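Local structure of uncharacterized protein (Silicibacter pomeroyi DSS-3, 2QTP) at residues E14-A19 with S24-K29; I8-E13 with V67-I72; I150-N155 with E162-V167. The protein is of unknown function but, as a member of the DUF1185 family with a variant of the Bacillus chorismate mutase fold, probably takes part in amino-acid metabolism. All blocks are in the same frame, centred on the assembly; numbering follows the deposited sequence.

Interaction 1. Residues E14-A19 with S24-K29; sequences ETRIEA and SPPTRK
The carboxylate of Glu-14 and the guanidinium of Arg-28 are turned almost at right angles, 84° between their planes, and neither flat group lies on a face of the other. Their stems do the touching. Running together in one direction, they meet at Glu-14 CG and Arg-28 CG, 4.0 Å apart. The charged ends stay separate, with Glu-14 OE2 5.6 Å from Arg-28 NH1, so any attraction is of the longer-range kind. A bend at chi3 (-62°) turns the arginine away from this neighbour, and NH2 forms a salt bridge with Asp-171 OD2.

On the other face of the ribbon Thr-15 meets Thr-27 through Thr-15 CB and Thr-27 OG1, 3.8 Å apart. Between these two residues the backbones close a two-bond ring whose halves are unequal. Thr-15 N gives a nearly straight bond to Thr-27 O (2.9 Å), whereas the return bond from Thr-27 N to Thr-15 O is longer (3.2 Å) and clearly bent, 138° at the hydrogen. Pro-26 packs against that second acceptor: its CA lies 3.3 Å from Thr-15 O, and its CB is almost as near. Across the ribbon the proline ring lies alongside the stem of Arg-16, with Pro-26 CG 4.0 Å from Arg-16 CG, an aliphatic contact at the surface.

The regular ladder breaks here, where both chains turn a corner, and beyond it Arg-16 pairs through its backbone with Ile-23 in a shifted register. Glu-14 with Arg-28 as a non-hydrogen-bonded pair, next to Thr-15 with Thr-27 as a hydrogen-bonded one, is the alternation of an antiparallel ladder, here joining strands 5-15 and 21-37 next to the outlying hairpin of 17-18 with 21-37.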
loop_
_atom_site.group_PDB
_atom_site.type_symbol
_atom_site.label_atom_id
_atom_site.label_comp_id
_atom_site.label_asym_id
_atom_site.label_seq_id
_atom_site.Cartn_x
_atom_site.Cartn_y
_atom_site.Cartn_z
ATOM N N GLU A 14 -9.311 13.243 5.984
ATOM C CA GLU A 14 -9.488 14.624 5.601
ATOM C C GLU A 14 -9.017 15.520 6.709
ATOM O O GLU A 14 -9.486 15.401 7.832
ATOM C CB GLU A 14 -10.953 15.007 5.380
ATOM C CG GLU A 14 -11.801 14.059 4.598
ATOM C CD GLU A 14 -13.233 14.588 4.440
ATOM O OE1 GLU A 14 -13.535 15.766 4.833
ATOM O OE2 GLU A 14 -14.034 13.801 3.891
ATOM N N THR A 15 -8.165 16.471 6.369
ATOM C CA THR A 15 -7.651 17.433 7.322
ATOM C C THR A 15 -8.280 18.760 7.025
ATOM O O THR A 15 -8.140 19.295 5.918
ATOM C CB THR A 15 -6.154 17.574 7.184
ATOM O OG1 THR A 15 -5.560 16.299 7.410
ATOM C CG2 THR A 15 -5.632 18.584 8.166
ATOM N N ARG A 16 -9.010 19.273 8.010
ATOM C CA ARG A 16 -9.673 20.534 7.898
ATOM C C ARG A 16 -8.997 21.638 8.718
ATOM O O ARG A 16 -9.288 22.798 8.502
ATOM C CB ARG A 16 -11.109 20.399 8.393
ATOM C CG ARG A 16 -11.913 19.227 7.814
ATOM C CD ARG A 16 -13.352 19.407 8.311
ATOM N NE ARG A 16 -14.303 18.550 7.630
ATOM C CZ ARG A 16 -15.613 18.565 7.859
ATOM N NH1 ARG A 16 -16.138 19.400 8.753
ATOM N NH2 ARG A 16 -16.407 17.737 7.187
ATOM N N ILE A 17 -8.156 21.282 9.692
ATOM C CA ILE A 17 -7.414 22.270 10.493
ATOM C C ILE A 17 -5.998 21.731 10.597
ATOM O O ILE A 17 -5.797 20.558 10.864
ATOM C CB ILE A 17 -8.023 22.513 11.910
ATOM C CG1 ILE A 17 -9.489 22.958 11.802
ATOM C CG2 ILE A 17 -7.231 23.591 12.693
ATOM C CD1 ILE A 17 -10.195 23.142 13.141
ATOM N N GLU A 18 -5.014 22.572 10.319
ATOM C CA GLU A 18 -3.609 22.150 10.347
ATOM C C GLU A 18 -2.815 23.357 10.788
ATOM O O GLU A 18 -3.130 24.481 10.384
ATOM C CB GLU A 18 -3.133 21.649 8.978
ATOM C CG GLU A 18 -1.857 20.797 9.039
ATOM C CD GLU A 18 -1.657 19.945 7.785
ATOM O OE1 GLU A 18 -1.876 20.471 6.669
ATOM O OE2 GLU A 18 -1.282 18.748 7.906
ATOM N N ALA A 19 -1.823 23.130 11.645
ATOM C CA ALA A 19 -1.059 24.218 12.228
ATOM C C ALA A 19 -2.006 25.339 12.661
ATOM O O ALA A 19 -1.711 26.501 12.445
ATOM N N SER A 24 -9.289 24.790 3.637
ATOM C CA SER A 24 -10.481 24.834 2.775
ATOM C C SER A 24 -10.084 25.059 1.310
ATOM O O SER A 24 -9.559 26.113 0.970
ATOM C CB SER A 24 -11.415 25.963 3.210
ATOM O OG SER A 24 -12.666 25.821 2.574
ATOM N N PRO A 25 -10.307 24.061 0.439
ATOM C CA PRO A 25 -10.928 22.768 0.739
ATOM C C PRO A 25 -10.003 21.905 1.605
ATOM O O PRO A 25 -8.788 22.119 1.605
ATOM C CB PRO A 25 -11.113 22.148 -0.651
ATOM C CG PRO A 25 -9.988 22.721 -1.453
ATOM C CD PRO A 25 -9.860 24.138 -0.966
ATOM N N PRO A 26 -10.572 20.971 2.377
ATOM C CA PRO A 26 -9.755 20.031 3.151
ATOM C C PRO A 26 -8.800 19.256 2.285
ATOM O O PRO A 26 -9.151 18.910 1.167
ATOM C CB PRO A 26 -10.792 19.056 3.729
ATOM C CG PRO A 26 -12.024 19.896 3.868
ATOM C CD PRO A 26 -12.010 20.785 2.636
ATOM N N THR A 27 -7.609 18.975 2.799
ATOM C CA THR A 27 -6.695 18.149 2.082
ATOM C C THR A 27 -6.992 16.689 2.443
ATOM O O THR A 27 -7.427 16.389 3.546
ATOM C CB THR A 27 -5.239 18.568 2.341
ATOM O OG1 THR A 27 -4.957 18.520 3.735
ATOM C CG2 THR A 27 -5.016 19.996 1.827
ATOM N N ARG A 28 -6.802 15.784 1.491
ATOM C CA ARG A 28 -7.187 14.409 1.696
ATOM C C ARG A 28 -6.134 13.422 1.257
ATOM O O ARG A 28 -5.423 13.640 0.267
ATOM C CB ARG A 28 -8.496 14.104 0.961
ATOM C CG ARG A 28 -9.690 14.963 1.361
ATOM C CD ARG A 28 -10.933 14.515 0.632
ATOM N NE ARG A 28 -10.754 14.671 -0.815
ATOM C CZ ARG A 28 -11.455 14.029 -1.744
ATOM N NH1 ARG A 28 -12.404 13.155 -1.406
ATOM N NH2 ARG A 28 -11.196 14.255 -3.017
ATOM N N LYS A 29 -6.044 12.323 1.996
ATOM C CA LYS A 29 -5.145 11.230 1.664
ATOM C C LYS A 29 -5.973 9.954 1.659
ATOM O O LYS A 29 -6.885 9.787 2.486
ATOM C CB LYS A 29 -4.051 11.061 2.721
ATOM C CG LYS A 29 -3.318 12.307 3.129
ATOM C CD LYS A 29 -2.237 11.915 4.121
ATOM C CE LYS A 29 -1.324 13.064 4.489
ATOM N NZ LYS A 29 -0.409 12.583 5.553
#

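Interaction 2. Residues I8-E13 with V67-I72; sequences IAVFIE and VQALGI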
loop_
_atom_site.group_PDB
_atom_site.type_symbol
_atom_site.label_atom_id
_atom_site.label_comp_id
_atom_site.label_asym_id
_atom_site.label_seq_id
_atom_site.Cartn_x
_atom_site.Cartn_y
_atom_site.Cartn_z
ATOM N N ILE A 8 -9.511 -6.626 1.672
ATOM C CA ILE A 8 -9.148 -5.351 1.066
ATOM C C ILE A 8 -9.632 -4.279 2.041
ATOM O O ILE A 8 -10.694 -4.398 2.613
ATOM C CB ILE A 8 -9.813 -5.094 -0.312
ATOM C CG1 ILE A 8 -9.246 -6.013 -1.380
ATOM C CG2 ILE A 8 -9.569 -3.637 -0.775
ATOM C CD1 ILE A 8 -9.944 -5.838 -2.690
ATOM N N ALA A 9 -8.842 -3.238 2.240
ATOM C CA ALA A 9 -9.229 -2.175 3.161
ATOM C C ALA A 9 -8.876 -0.837 2.529
ATOM O O ALA A 9 -7.837 -0.725 1.850
ATOM C CB ALA A 9 -8.520 -2.356 4.486
ATOM N N VAL A 10 -9.738 0.158 2.728
ATOM C CA VAL A 10 -9.504 1.517 2.207
ATOM C C VAL A 10 -9.629 2.510 3.374
ATOM O O VAL A 10 -10.575 2.425 4.173
ATOM C CB VAL A 10 -10.452 1.849 1.029
ATOM C CG1 VAL A 10 -10.199 3.252 0.489
ATOM C CG2 VAL A 10 -10.295 0.802 -0.095
ATOM N N PHE A 11 -8.651 3.402 3.498
ATOM C CA PHE A 11 -8.583 4.422 4.585
ATOM C C PHE A 11 -8.514 5.789 3.923
ATOM O O PHE A 11 -7.688 5.989 3.027
ATOM C CB PHE A 11 -7.306 4.289 5.441
ATOM C CG PHE A 11 -7.004 2.878 5.941
ATOM C CD1 PHE A 11 -6.704 1.838 5.069
ATOM C CD2 PHE A 11 -6.945 2.614 7.310
ATOM C CE1 PHE A 11 -6.415 0.559 5.559
ATOM C CE2 PHE A 11 -6.635 1.328 7.814
ATOM C CZ PHE A 11 -6.381 0.310 6.934
ATOM N N ILE A 12 -9.399 6.707 4.315
ATOM C CA ILE A 12 -9.337 8.071 3.836
ATOM C C ILE A 12 -9.240 9.010 5.041
ATOM O O ILE A 12 -9.927 8.822 6.056
ATOM C CB ILE A 12 -10.608 8.504 3.086
ATOM C CG1 ILE A 12 -11.012 7.488 2.036
ATOM C CG2 ILE A 12 -10.387 9.859 2.410
ATOM C CD1 ILE A 12 -12.181 7.968 1.200
ATOM N N GLU A 13 -8.465 10.070 4.896
ATOM C CA GLU A 13 -8.299 11.023 5.961
ATOM C C GLU A 13 -8.403 12.440 5.410
ATOM O O GLU A 13 -7.699 12.777 4.464
ATOM C CB GLU A 13 -6.963 10.696 6.620
ATOM C CG GLU A 13 -6.386 11.662 7.607
ATOM C CD GLU A 13 -4.884 11.403 7.776
ATOM O OE1 GLU A 13 -4.521 10.221 8.067
ATOM O OE2 GLU A 13 -4.096 12.377 7.560
ATOM N N VAL A 67 -8.545 6.265 -5.962
ATOM C CA VAL A 67 -9.219 7.336 -6.707
ATOM C C VAL A 67 -10.746 7.247 -6.570
ATOM O O VAL A 67 -11.402 8.263 -6.452
ATOM C CB VAL A 67 -8.747 7.424 -8.207
ATOM C CG1 VAL A 67 -7.235 7.644 -8.260
ATOM C CG2 VAL A 67 -9.135 6.180 -9.011
ATOM N N GLN A 68 -11.308 6.047 -6.572
ATOM C CA GLN A 68 -12.727 5.892 -6.293
ATOM C C GLN A 68 -13.086 6.391 -4.900
ATOM O O GLN A 68 -14.106 7.024 -4.739
ATOM C CB GLN A 68 -13.180 4.446 -6.427
ATOM C CG GLN A 68 -13.323 3.987 -7.860
ATOM C CD GLN A 68 -13.623 2.492 -7.972
ATOM O OE1 GLN A 68 -13.180 1.678 -7.149
ATOM N NE2 GLN A 68 -14.369 2.125 -9.007
ATOM N N ALA A 69 -12.252 6.121 -3.901
ATOM C CA ALA A 69 -12.508 6.586 -2.539
ATOM C C ALA A 69 -12.503 8.109 -2.424
ATOM O O ALA A 69 -13.250 8.678 -1.648
ATOM C CB ALA A 69 -11.474 5.990 -1.572
ATOM N N LEU A 70 -11.621 8.755 -3.161
ATOM C CA LEU A 70 -11.473 10.193 -3.130
ATOM C C LEU A 70 -12.389 10.848 -4.148
ATOM O O LEU A 70 -12.461 12.059 -4.226
ATOM C CB LEU A 70 -10.035 10.584 -3.473
ATOM C CG LEU A 70 -8.931 10.287 -2.472
ATOM C CD1 LEU A 70 -7.557 10.356 -3.194
ATOM C CD2 LEU A 70 -9.024 11.213 -1.265
ATOM N N GLY A 71 -13.065 10.041 -4.948
ATOM C CA GLY A 71 -13.951 10.558 -5.977
ATOM C C GLY A 71 -13.236 11.493 -6.924
ATOM O O GLY A 71 -13.769 12.541 -7.266
ATOM N N ILE A 72 -12.023 11.140 -7.341
ATOM C CA ILE A 72 -11.315 11.990 -8.288
ATOM C C ILE A 72 -10.910 11.181 -9.498
ATOM O O ILE A 72 -11.005 9.953 -9.496
ATOM C CB ILE A 72 -10.061 12.679 -7.668
ATOM C CG1 ILE A 72 -8.984 11.656 -7.281
ATOM C CG2 ILE A 72 -10.448 13.509 -6.460
ATOM C CD1 ILE A 72 -7.721 12.302 -6.755
#
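Ala-69, in the last turn of helix 49-70, packs against Val-10 and Ile-12 on the face of strand 5-15: an apolar helix-on-sheet contact of an alpha+beta fold, here a variant of the Bacillus chorismate mutase fold. The backbones come nearest at Ile-12 CA and Ala-69 CA, 7.3 Å apart, with the alanine methyl at the interface. That methyl sits between two branched residues of the same strand face, while Phe-11 between them turns to the other face of the sheet.

Val-10 reaches Ala-69 CB with its CG1, 3.7 Å away. This methyl is the one placed anti to the valine's own nitrogen (chi1 -180°). One turn back along the helix, Arg-65 lies against the same valine, so the strand residue is touched by successive turns.

Ile-12 uses both of its branches. Its longer arm runs extended past CG1 (chi2 -174°) and delivers CD1 to Ala-69, whereas the shorter branch turns to the next helix residue and puts CG2 4.1 Å from Leu-70 CD2. The isoleucine and leucine side chains pass one another head to tail, and Leu-70, buried, also leans on Ala-30 of strand 21-37.

Just beyond, the helix ends in a Schellman motif. Gly-71 takes a positive phi, Ile-72 N bonds back to Val-67 O at 3.1 Å, and a weak bond joins Gly-71 N to Gln-68 O.

Packing is tight at the end of the longer arm of Ile-12. The same methyl comes unusually close to the alanine carbonyl, an approach that is better read as crowding than as attraction, and Ile-12 CD1 lies 3.5 Å from Ala-69 CB, nearer than two carbons normally pack.

Interaction 3. Residues I150-N155 with E162-V167; sequences IEVRLN and EIMVAV
Glu-162, at the start of strand 162-171, has its carboxylate held at both oxygens, OE2 by a salt bridge to Arg-6 NE and OE1 by Arg-159 N; two residues on, Met-164 makes the apolar contact with Val-152 and Leu-154. Met-164 and Val-152 spend their backbone hydrogen bonds on other strands, Met-164 on Met-85 and Val-152 on Leu-131.

The selenomethionine at Met-164 spans the interface between the two layers. It rises extended, with CG anti to the backbone nitrogen (chi1 -171°), then bends at chi3 (70°), which separates its selenium and its methyl between two partners. Leu-154 crosses it obliquely and brings CD1 to within 4.0 Å of Met-164 SE. Val-152 takes the other end: its CG2 lies 4.3 Å from Met-164 CE and 4.4 Å from Ala-166 CB.

Val-31, Val-33 and Val-35 of strand 21-37 and Leu-131 beside Val-152 extend this apolar layer. Val-152 CA is 8.2 Å from Ala-166 CA, too far for backbone pairing, so the sheets pack face to face: the small antiparallel sheet of 131-135 and 148-152 covers the large mixed sheet, a two-layer beta core.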
loop_
_atom_site.group_PDB
_atom_site.type_symbol
_atom_site.label_atom_id
_atom_site.label_comp_id
_atom_site.label_asym_id
_atom_site.label_seq_id
_atom_site.Cartn_x
_atom_site.Cartn_y
_atom_site.Cartn_z
ATOM N N ILE A 150 1.493 8.019 5.048
ATOM C CA ILE A 150 0.286 7.648 5.750
ATOM C C ILE A 150 0.506 6.261 6.352
ATOM O O ILE A 150 1.091 5.385 5.717
ATOM C CB ILE A 150 -0.983 7.753 4.830
ATOM C CG1 ILE A 150 -2.260 7.304 5.595
ATOM C CG2 ILE A 150 -0.776 6.977 3.503
ATOM C CD1 ILE A 150 -3.627 7.886 5.026
ATOM N N GLU A 151 0.069 6.079 7.586
ATOM C CA GLU A 151 0.207 4.815 8.282
ATOM C C GLU A 151 -1.002 3.968 8.065
ATOM O O GLU A 151 -2.138 4.457 8.089
ATOM C CB GLU A 151 0.432 5.066 9.761
ATOM C CG GLU A 151 1.744 5.771 9.986
ATOM C CD GLU A 151 2.093 6.015 11.429
ATOM O OE1 GLU A 151 1.286 5.737 12.293
ATOM O OE2 GLU A 151 3.199 6.487 11.716
ATOM N N VAL A 152 -0.779 2.681 7.855
ATOM C CA VAL A 152 -1.866 1.729 7.756
ATOM C C VAL A 152 -1.560 0.527 8.619
ATOM O O VAL A 152 -0.398 0.190 8.860
ATOM C CB VAL A 152 -2.120 1.233 6.288
ATOM C CG1 VAL A 152 -2.339 2.380 5.363
ATOM C CG2 VAL A 152 -0.978 0.406 5.757
ATOM N N ARG A 153 -2.618 -0.094 9.131
ATOM C CA ARG A 153 -2.487 -1.387 9.788
ATOM C C ARG A 153 -3.760 -2.149 9.702
ATOM O O ARG A 153 -4.786 -1.576 9.449
ATOM C CB ARG A 153 -2.018 -1.286 11.222
ATOM C CG ARG A 153 -2.946 -0.673 12.173
ATOM C CD ARG A 153 -2.607 -1.187 13.600
ATOM N NE ARG A 153 -3.881 -1.386 14.206
ATOM C CZ ARG A 153 -4.243 -2.398 14.959
ATOM N NH1 ARG A 153 -3.426 -3.364 15.335
ATOM N NH2 ARG A 153 -5.479 -2.390 15.379
ATOM N N LEU A 154 -3.680 -3.457 9.847
ATOM C CA LEU A 154 -4.868 -4.290 9.976
ATOM C C LEU A 154 -4.567 -5.209 11.164
ATOM O O LEU A 154 -3.469 -5.804 11.224
ATOM C CB LEU A 154 -5.100 -5.089 8.700
ATOM C CG LEU A 154 -5.568 -4.318 7.472
ATOM C CD1 LEU A 154 -5.499 -5.224 6.214
ATOM C CD2 LEU A 154 -6.965 -3.746 7.690
ATOM N N ASN A 155 -5.536 -5.339 12.076
ATOM C CA ASN A 155 -5.360 -6.089 13.304
ATOM C C ASN A 155 -4.893 -7.518 13.069
ATOM O O ASN A 155 -4.136 -8.053 13.864
ATOM C CB ASN A 155 -6.644 -6.067 14.187
ATOM C CG ASN A 155 -7.747 -6.986 13.651
ATOM O OD1 ASN A 155 -8.167 -6.860 12.493
ATOM N ND2 ASN A 155 -8.190 -7.945 14.483
ATOM N N GLU A 162 1.512 -14.482 4.598
ATOM C CA GLU A 162 0.876 -13.458 3.787
ATOM C C GLU A 162 1.790 -12.292 3.443
ATOM O O GLU A 162 2.884 -12.158 3.997
ATOM C CB GLU A 162 -0.345 -12.910 4.531
ATOM C CG GLU A 162 -1.415 -13.962 4.851
ATOM C CD GLU A 162 -2.657 -13.386 5.530
ATOM O OE1 GLU A 162 -2.543 -12.478 6.405
ATOM O OE2 GLU A 162 -3.755 -13.836 5.165
ATOM N N ILE A 163 1.284 -11.445 2.540
ATOM C CA ILE A 163 1.852 -10.112 2.221
ATOM C C ILE A 163 0.716 -9.058 2.280
ATOM O O ILE A 163 -0.395 -9.317 1.791
ATOM C CB ILE A 163 2.538 -10.036 0.837
ATOM C CG1 ILE A 163 3.573 -11.135 0.669
ATOM C CG2 ILE A 163 3.262 -8.695 0.617
ATOM C CD1 ILE A 163 4.305 -11.089 -0.664
HETATM N N MSE A 164 0.986 -7.921 2.945
HETATM C CA MSE A 164 0.059 -6.793 3.022
HETATM C C MSE A 164 0.651 -5.717 2.101
HETATM O O MSE A 164 1.762 -5.240 2.313
HETATM C CB MSE A 164 -0.094 -6.294 4.470
HETATM C CG MSE A 164 -1.175 -5.304 4.660
HETATM SE SE MSE A 164 -1.500 -4.702 6.421
HETATM C CE MSE A 164 0.134 -3.607 6.732
ATOM N N VAL A 165 -0.062 -5.402 1.034
ATOM C CA VAL A 165 0.409 -4.454 0.020
ATOM C C VAL A 165 -0.486 -3.199 0.063
ATOM O O VAL A 165 -1.672 -3.328 0.147
ATOM C CB VAL A 165 0.285 -5.121 -1.371
ATOM C CG1 VAL A 165 0.885 -4.220 -2.458
ATOM C CG2 VAL A 165 0.931 -6.537 -1.332
ATOM N N ALA A 166 0.098 -2.015 -0.040
ATOM C CA ALA A 166 -0.608 -0.756 0.020
ATOM C C ALA A 166 -0.212 0.208 -1.102
ATOM O O ALA A 166 0.954 0.289 -1.503
ATOM C CB ALA A 166 -0.364 -0.072 1.405
ATOM N N VAL A 167 -1.214 0.936 -1.608
ATOM C CA VAL A 167 -1.029 2.059 -2.536
ATOM C C VAL A 167 -1.748 3.282 -1.941
ATOM O O VAL A 167 -2.899 3.181 -1.475
ATOM C CB VAL A 167 -1.590 1.727 -3.931
ATOM C CG1 VAL A 167 -1.632 2.971 -4.813
ATOM C CG2 VAL A 167 -0.773 0.538 -4.587
#

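The three contacts follow one another across the fold. Interactions 1 and 2, with centres about 15 Å apart, share strand 5-15, and their join includes polar contacts: Lys-29 O meets Glu-13 N at 2.9 Å, and Arg-28 NH2 meets Leu-70 O at 2.8 Å, both probable hydrogen bonds. Interaction 3, about 14 Å from interaction 2 between centres, takes the other face of that strand: Ala-9 CB lies 3.8 Å from Leu-154 CD2, and Phe-11 CZ packs on Arg-153 O. Strand 5-15 thus has the helix on one face and segment 150-155 on the other. Interactions 1 and 3, about 23 Å apart between centres, still touch through Lys-29 and Ile-150.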